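Long-range contact in probable oxidoreductase (Mycobacterium abscessus, PDB 4EYE), which is probably an oxidoreductase of the quinone oxidoreductase-like branch of the zinc-binding dehydrogenase family: residues A[148-153]-A[279-284]. Sequence-based numbering, arbitrary orientation.
Sequences YFAYAR and IGVAWG
Phe149 and Ala150, on one turn of helix 143-154, meet the chain where strand 277-280 ends and helix 283-289 starts; the CA atoms of Ala150 and Val281 lie 6.2 Å apart, and no hydrogen bond joins the two segments. Phe149 contributes the largest share of the buried surface. Its CB is directed toward 279-284, and CG anti to the backbone N (chi1 168°) sets one ring face against the six-membered ring of Trp283. Trp283 CE3 lies over that face, displaced toward the rim, and approaches Phe149 CG to 3.4 Å. The two rings form an oblique aromatic pair, with planes at 35° and centroids 4.8 Å apart. A CH-pi contact accompanies them: Phe149 CB stands 4.1 Å from the centroid of the Trp283 six-membered ring, over its face. Phe149 CE2 also lies against the backbone, 3.8 Å from Trp283 CA.

Strand 277-280 is an edge strand of a six-stranded parallel sheet with order 3-2-1-4-5-6, the Rossmann-type topology expected of the nucleotide-binding domain in this dehydrogenase family. The contact therefore joins helix 143-154, which precedes the first strand of that sheet, to the chain leaving its last, with Ala282 as N-cap of the next helix. Beside this sheet edge Val281 CG1 touches both helix residues, 3.9 Å from Phe149 CE2 and 4.0 Å from Ala150 CB. Leu254 on the adjoining strand 251-255 touches both Ala150 and Val281, adding a third apolar side chain from the neighbouring strand. Beyond the aromatic pair, Phe286 meets the Phe149 ring, while Tyr293 and Leu294 of helix 293-306 pack on Trp283. The indole NE1 makes a weak hydrogen bond to O4 of a bound 2-methyl-2,4-pentanediol, probably acquired from the crystallisation liquor.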
loop_
_atom_site.group_PDB
_atom_site.type_symbol
_atom_site.label_atom_id
_atom_site.label_comp_id
_atom_site.label_asym_id
_atom_site.label_seq_id
_atom_site.Cartn_x
_atom_site.Cartn_y
_atom_site.Cartn_z
ATOM N N TYR A 148 -0.610 3.983 8.422
ATOM C CA TYR A 148 -0.793 3.991 9.887
ATOM C C TYR A 148 0.489 4.513 10.551
ATOM O O TYR A 148 0.446 5.432 11.370
ATOM C CB TYR A 148 -1.147 2.625 10.468
ATOM C CG TYR A 148 -1.665 2.739 11.882
ATOM C CD1 TYR A 148 -3.032 2.841 12.127
ATOM C CD2 TYR A 148 -0.805 2.793 12.950
ATOM C CE1 TYR A 148 -3.532 2.993 13.404
ATOM C CE2 TYR A 148 -1.286 2.955 14.245
ATOM C CZ TYR A 148 -2.671 3.028 14.451
ATOM O OH TYR A 148 -3.151 3.178 15.712
ATOM N N PHE A 149 1.607 3.894 10.209
ATOM C CA PHE A 149 2.921 4.361 10.624
ATOM C C PHE A 149 3.174 5.839 10.313
ATOM O O PHE A 149 3.597 6.573 11.188
ATOM C CB PHE A 149 3.972 3.502 9.934
ATOM C CG PHE A 149 5.373 4.036 10.025
ATOM C CD1 PHE A 149 6.070 4.028 11.245
ATOM C CD2 PHE A 149 6.029 4.453 8.891
ATOM C CE1 PHE A 149 7.385 4.456 11.312
ATOM C CE2 PHE A 149 7.358 4.901 8.956
ATOM C CZ PHE A 149 8.031 4.892 10.160
ATOM N N ALA A 150 2.908 6.264 9.076
ATOM C CA ALA A 150 3.104 7.665 8.683
ATOM C C ALA A 150 2.332 8.610 9.576
ATOM O O ALA A 150 2.846 9.661 10.003
ATOM C CB ALA A 150 2.659 7.915 7.213
ATOM N N TYR A 151 1.072 8.279 9.794
ATOM C CA TYR A 151 0.208 9.120 10.630
ATOM C C TYR A 151 0.487 9.035 12.130
ATOM O O TYR A 151 0.665 10.071 12.828
ATOM C CB TYR A 151 -1.242 8.746 10.382
ATOM C CG TYR A 151 -1.820 9.238 9.078
ATOM C CD1 TYR A 151 -1.437 10.434 8.518
ATOM C CD2 TYR A 151 -2.814 8.502 8.429
ATOM C CE1 TYR A 151 -2.029 10.901 7.344
ATOM C CE2 TYR A 151 -3.371 8.939 7.255
ATOM C CZ TYR A 151 -3.008 10.121 6.710
ATOM O OH TYR A 151 -3.660 10.546 5.546
ATOM N N ALA A 152 0.588 7.825 12.641
ATOM C CA ALA A 152 0.678 7.636 14.085
ATOM C C ALA A 152 2.069 7.923 14.599
ATOM O O ALA A 152 2.206 8.559 15.637
ATOM C CB ALA A 152 0.267 6.237 14.445
ATOM N N ARG A 153 3.106 7.462 13.907
ATOM C CA ARG A 153 4.451 7.563 14.417
ATOM C C ARG A 153 5.207 8.771 13.878
ATOM O O ARG A 153 5.828 9.510 14.633
ATOM C CB ARG A 153 5.233 6.289 14.118
ATOM C CG ARG A 153 6.669 6.297 14.619
ATOM C CD ARG A 153 6.775 5.994 16.109
ATOM N NE ARG A 153 8.170 5.707 16.462
ATOM C CZ ARG A 153 8.558 4.848 17.387
ATOM N NH1 ARG A 153 7.670 4.113 18.065
ATOM N NH2 ARG A 153 9.837 4.682 17.619
ATOM N N ILE A 279 8.865 15.519 6.502
ATOM C CA ILE A 279 8.924 14.328 7.353
ATOM C C ILE A 279 9.148 13.102 6.461
ATOM O O ILE A 279 8.293 12.709 5.662
ATOM C CB ILE A 279 7.648 14.212 8.200
ATOM C CG1 ILE A 279 7.546 15.444 9.120
ATOM C CG2 ILE A 279 7.631 12.910 9.017
ATOM C CD1 ILE A 279 6.223 15.523 9.821
ATOM N N GLY A 280 10.339 12.529 6.569
ATOM C CA GLY A 280 10.673 11.341 5.798
ATOM C C GLY A 280 9.902 10.180 6.375
ATOM O O GLY A 280 9.792 10.060 7.580
ATOM N N VAL A 281 9.337 9.373 5.492
ATOM C CA VAL A 281 8.579 8.196 5.841
ATOM C C VAL A 281 9.188 7.034 5.049
ATOM O O VAL A 281 9.076 6.989 3.832
ATOM C CB VAL A 281 7.083 8.340 5.476
ATOM C CG1 VAL A 281 6.312 7.064 5.850
ATOM C CG2 VAL A 281 6.448 9.583 6.137
ATOM N N ALA A 282 9.821 6.099 5.742
ATOM C CA ALA A 282 10.452 4.931 5.114
ATOM C C ALA A 282 10.096 3.747 5.998
ATOM O O ALA A 282 10.811 3.431 6.920
ATOM C CB ALA A 282 11.998 5.103 5.015
ATOM N N TRP A 283 8.952 3.121 5.701
ATOM C CA TRP A 283 8.337 2.123 6.584
ATOM C C TRP A 283 9.163 0.865 6.651
ATOM O O TRP A 283 9.469 0.353 7.756
ATOM C CB TRP A 283 6.943 1.849 6.066
ATOM C CG TRP A 283 6.176 0.731 6.686
ATOM C CD1 TRP A 283 5.434 -0.240 6.028
ATOM C CD2 TRP A 283 6.022 0.439 8.113
ATOM N NE1 TRP A 283 4.865 -1.083 6.919
ATOM C CE2 TRP A 283 5.197 -0.745 8.190
ATOM C CE3 TRP A 283 6.538 0.982 9.286
ATOM C CZ2 TRP A 283 4.839 -1.313 9.401
ATOM C CZ3 TRP A 283 6.195 0.392 10.505
ATOM C CH2 TRP A 283 5.344 -0.701 10.566
ATOM N N GLY A 284 9.512 0.348 5.463
ATOM C CA GLY A 284 10.369 -0.867 5.339
ATOM C C GLY A 284 11.622 -0.733 6.181
ATOM O O GLY A 284 11.940 -1.583 7.008
#